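Local coordinates for glutathione S-transferase (Burkholderia xenovorans, PDB 2DSA), which binds glutathione and reductively dechlorinates metabolites of polychlorinated biphenyls, as a bacterial member of the glutathione S-transferase family, at residues V52-L55 and R61-T64; A21-E26 and Q71-Q76. One frame throughout, in Å; residues are numbered along the deposited sequence.

Contact 1 of 2, residues V52-L55 and R61-T64; sequences VPCL and RTLT. With GSH (glutathione), chain E.
Cys54 lies alongside Thr62 and Thr64 on one face of a beta hairpin. Its CB has Thr64 CG2 at 4.1 Å and is about as far from Leu63 O. With SG anti to the backbone N (chi1 175°), the sulfur ends over the neighbouring strand, 3.8 Å from Leu63 O and 3.9 Å from Thr62 CB, and also near Thr64 CG2. A thiol is small and weakly polar enough to fit between the two threonines, whose beta-branching suits an extended strand. Leu55 and Leu63 are an antiparallel hydrogen-bonded pair: Leu55 N reaches Leu63 O at 2.9 Å, and Leu63 N returns to Leu55 O at 2.8 Å. Before the strand, the peptide bond preceding Pro53 is cis, a hallmark of the thioredoxin-like fold. This turn presents Val52 to glutathione much as a strand would: Val52 N donates to GSH O2 (2.9 Å), and GSH N2 donates to Val52 O (2.9 Å), so both polar backbone atoms hold the cysteinyl unit. Arg61 NH1 forms a salt bridge with Asp59 OD1, and its guanidinium makes a cation-pi contact with Phe89 of the second subunit. Strand 54-56 pairs with strand 2-5 on its other edge, while Leu55 and Leu63 face helix 66-76.

Contact 2 of 2, residues A21-E26 and Q71-Q76; sequences AGLNFE and QYVADQ
Tyr72 O receives two donors from Gln76, the residue whose aliphatic part meets Leu23. Gln76 NE2 binds Tyr72 O at 2.8 Å, nearly straight at 167°, and approaches from above the carbonyl plane; the backbone bond from Gln76 N to the same oxygen is weak. A bend at chi2 (-37°) folds the glutamine back over its own helix, and NE2 comes to lie 3.3 Å above the plane of the Tyr72 ring, over its centre. Glutamine suits this position because its amide can reach back to the carbonyl one turn earlier while CB and CG remain available for packing. Leu23 crosses that chain at about a right angle, with CD1 4.0 Å from Gln76 CB and 4.3 Å from Val73 CG1. Ala21 CB packs against the same Val73 methyl, at 4.1 Å; a methyl group is enough where the two backbones come close. Gly22, with its positive phi, is the C' residue of a Schellman motif that ends helix 12-21 and turns the chain to Leu23; glycine, having no side chain, adopts this without strain. The loop completes the beta-alpha-beta crossover from helix 12-21 to strand 26-31 and packs against helix 66-76, while Leu18 touches both Leu23 and Val73.

Overall arrangement
Both contacts belong to the thioredoxin-like N-terminal domain, with their centres about 13 Å apart, and Tyr72 joins them. Leu55 CD2 packs 3.5 Å from Tyr72 CD1 and Leu63 CD2 lies 3.6 Å from Tyr72 CB, so the hairpin of contact 1 rests on the helix that supplies contact 2. Glutathione lies at the contact 1 end: Val52 is hydrogen-bonded to it, as are Glu65 and Gly66, at the junction of hairpin and helix, and Glu104 of the second subunit. Contact 2 is structural packing, its Val73 side chain about 13 Å from glutathione. The Pro53 side chain is about 9 Å from the bound HPX. Both contacts touch the second subunit, contact 2 through its Tyr92.

Contact 1 of 2, residues V52-L55 and R61-T64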
# COMPACT_ATOMS: atom_id res chain seq x y z
N VAL A 52 13.25 -6.50 1.33
CA VAL A 52 13.36 -5.65 2.52
C VAL A 52 12.32 -4.54 2.35
O VAL A 52 11.87 -4.34 1.23
CB VAL A 52 14.80 -5.09 2.74
CG1 VAL A 52 15.78 -6.23 3.11
CG2 VAL A 52 15.30 -4.31 1.53
N PRO A 53 11.91 -3.88 3.45
CA PRO A 53 12.28 -4.12 4.87
C PRO A 53 11.54 -5.29 5.54
O PRO A 53 10.49 -5.72 5.06
CB PRO A 53 11.88 -2.82 5.57
CG PRO A 53 10.69 -2.36 4.80
CD PRO A 53 10.96 -2.76 3.34
N CYS A 54 12.11 -5.77 6.64
CA CYS A 54 11.41 -6.63 7.59
C CYS A 54 11.81 -6.18 9.00
O CYS A 54 13.00 -6.01 9.27
CB CYS A 54 11.75 -8.10 7.37
SG CYS A 54 11.03 -9.23 8.59
N LEU A 55 10.84 -5.99 9.88
CA LEU A 55 11.13 -5.67 11.26
C LEU A 55 10.91 -6.91 12.09
O LEU A 55 9.84 -7.52 12.04
CB LEU A 55 10.27 -4.51 11.78
CG LEU A 55 10.55 -4.02 13.21
CD1 LEU A 55 11.80 -3.13 13.28
CD2 LEU A 55 9.34 -3.28 13.76
N ARG A 61 8.61 -12.13 16.73
CA ARG A 61 7.60 -11.79 15.72
C ARG A 61 8.17 -10.91 14.62
O ARG A 61 9.12 -10.13 14.84
CB ARG A 61 6.40 -11.12 16.36
CG ARG A 61 5.35 -12.11 16.76
CD ARG A 61 5.03 -11.97 18.21
NE ARG A 61 3.78 -11.28 18.48
CZ ARG A 61 3.68 -10.13 19.14
NH1 ARG A 61 4.77 -9.50 19.57
NH2 ARG A 61 2.48 -9.61 19.37
N THR A 62 7.60 -11.04 13.42
CA THR A 62 8.04 -10.21 12.29
C THR A 62 6.91 -9.39 11.69
O THR A 62 5.74 -9.75 11.78
CB THR A 62 8.79 -11.00 11.19
OG1 THR A 62 7.94 -12.02 10.64
CG2 THR A 62 10.07 -11.61 11.75
N LEU A 63 7.30 -8.27 11.09
CA LEU A 63 6.40 -7.44 10.35
C LEU A 63 7.07 -7.10 9.03
O LEU A 63 8.23 -6.75 9.01
CB LEU A 63 6.14 -6.18 11.18
CG LEU A 63 4.86 -5.36 11.16
CD1 LEU A 63 3.61 -6.24 11.03
CD2 LEU A 63 4.85 -4.51 12.47
N THR A 64 6.35 -7.30 7.94
CA THR A 64 6.78 -6.80 6.63
C THR A 64 5.86 -5.65 6.13
O THR A 64 4.87 -5.30 6.78
CB THR A 64 6.84 -7.94 5.58
OG1 THR A 64 5.64 -8.71 5.62
CG2 THR A 64 8.02 -8.88 5.86
N1 GSH E . 5.57 -4.38 -0.97
CA1 GSH E . 6.91 -4.22 -0.40
C1 GSH E . 6.93 -3.15 0.66
O11 GSH E . 6.23 -2.11 0.51
O12 GSH E . 7.65 -3.27 1.68
CB1 GSH E . 7.96 -3.84 -1.44
CG1 GSH E . 9.37 -3.88 -0.83
CD1 GSH E . 10.40 -3.80 -1.92
OE1 GSH E . 9.94 -3.65 -3.22
N2 GSH E . 11.70 -3.86 -1.58
CA2 GSH E . 12.80 -3.84 -2.53
C2 GSH E . 13.54 -5.14 -2.55
O2 GSH E . 13.92 -5.75 -1.36
CB2 GSH E . 13.80 -2.73 -2.21
SG2 GSH E . 13.02 -1.12 -2.35
N3 GSH E . 13.82 -5.66 -3.73
CA3 GSH E . 13.06 -6.79 -4.24
C3 GSH E . 13.98 -7.95 -4.33
O31 GSH E . 15.12 -7.82 -3.83
O32 GSH E . 13.64 -9.02 -4.89

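Contact 2 of 2, residues A21-E26 and Q71-Q76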
# COMPACT_ATOMS: atom_id res chain seq x y z
N ALA A 21 12.39 7.98 16.20
CA ALA A 21 11.72 7.50 17.40
C ALA A 21 12.67 7.37 18.59
O ALA A 21 12.23 7.35 19.74
CB ALA A 21 11.07 6.15 17.12
N GLY A 22 13.97 7.27 18.30
CA GLY A 22 14.98 7.09 19.35
C GLY A 22 15.06 5.68 19.91
O GLY A 22 15.55 5.50 21.02
N LEU A 23 14.59 4.68 19.15
CA LEU A 23 14.51 3.29 19.62
C LEU A 23 15.83 2.53 19.45
O LEU A 23 16.65 2.89 18.58
CB LEU A 23 13.40 2.52 18.90
CG LEU A 23 11.94 2.98 19.03
CD1 LEU A 23 11.02 2.11 18.19
CD2 LEU A 23 11.45 3.00 20.47
N ASN A 24 16.04 1.50 20.28
CA ASN A 24 17.18 0.60 20.15
C ASN A 24 16.88 -0.41 19.06
O ASN A 24 15.80 -0.98 19.03
CB ASN A 24 17.45 -0.21 21.44
CG ASN A 24 17.45 0.63 22.71
OD1 ASN A 24 18.07 1.72 22.77
ND2 ASN A 24 16.79 0.12 23.76
N PHE A 25 17.85 -0.65 18.19
CA PHE A 25 17.69 -1.65 17.14
C PHE A 25 19.03 -2.02 16.57
O PHE A 25 20.01 -1.28 16.73
CB PHE A 25 16.75 -1.15 16.02
CG PHE A 25 17.30 0.03 15.25
CD1 PHE A 25 17.19 1.33 15.75
CD2 PHE A 25 17.92 -0.17 14.02
CE1 PHE A 25 17.70 2.41 15.05
CE2 PHE A 25 18.43 0.91 13.30
CZ PHE A 25 18.32 2.20 13.82
N GLU A 26 19.05 -3.15 15.88
CA GLU A 26 20.23 -3.67 15.23
C GLU A 26 19.95 -3.74 13.72
O GLU A 26 18.95 -4.33 13.32
CB GLU A 26 20.50 -5.07 15.80
CG GLU A 26 21.58 -5.87 15.08
CD GLU A 26 21.69 -7.32 15.56
OE1 GLU A 26 22.35 -8.12 14.85
OE2 GLU A 26 21.13 -7.65 16.63
N GLN A 71 4.31 2.44 10.90
CA GLN A 71 3.22 2.70 11.84
C GLN A 71 3.47 2.03 13.20
O GLN A 71 3.24 2.64 14.24
CB GLN A 71 1.87 2.27 11.25
CG GLN A 71 1.37 3.18 10.12
CD GLN A 71 0.01 2.79 9.62
OE1 GLN A 71 -1.02 3.21 10.19
NE2 GLN A 71 -0.03 1.96 8.57
N TYR A 72 3.93 0.78 13.19
CA TYR A 72 4.34 0.12 14.40
C TYR A 72 5.39 0.97 15.12
O TYR A 72 5.23 1.29 16.30
CB TYR A 72 4.83 -1.32 14.15
CG TYR A 72 5.41 -1.96 15.41
CD1 TYR A 72 6.76 -1.84 15.71
CD2 TYR A 72 4.59 -2.62 16.33
CE1 TYR A 72 7.30 -2.36 16.87
CE2 TYR A 72 5.13 -3.18 17.50
CZ TYR A 72 6.48 -3.03 17.76
OH TYR A 72 7.04 -3.54 18.89
N VAL A 73 6.42 1.38 14.38
CA VAL A 73 7.50 2.19 14.93
C VAL A 73 7.01 3.50 15.58
O VAL A 73 7.33 3.80 16.74
CB VAL A 73 8.59 2.46 13.86
CG1 VAL A 73 9.59 3.52 14.34
CG2 VAL A 73 9.32 1.16 13.46
N ALA A 74 6.21 4.26 14.83
CA ALA A 74 5.62 5.49 15.34
C ALA A 74 4.77 5.30 16.60
O ALA A 74 4.77 6.15 17.50
CB ALA A 74 4.78 6.17 14.24
N ASP A 75 4.01 4.21 16.65
CA ASP A 75 3.12 3.94 17.79
C ASP A 75 3.89 3.60 19.08
O ASP A 75 3.31 3.66 20.16
CB ASP A 75 2.15 2.80 17.46
CG ASP A 75 1.03 3.24 16.50
OD1 ASP A 75 0.32 2.36 15.99
OD2 ASP A 75 0.84 4.46 16.29
N GLN A 76 5.17 3.27 18.94
CA GLN A 76 6.04 3.00 20.09
C GLN A 76 6.39 4.28 20.84
O GLN A 76 6.63 4.24 22.05
CB GLN A 76 7.32 2.25 19.68
CG GLN A 76 7.09 0.91 18.97
CD GLN A 76 5.90 0.12 19.52
OE1 GLN A 76 5.94 -0.38 20.66
NE2 GLN A 76 4.85 -0.01 18.71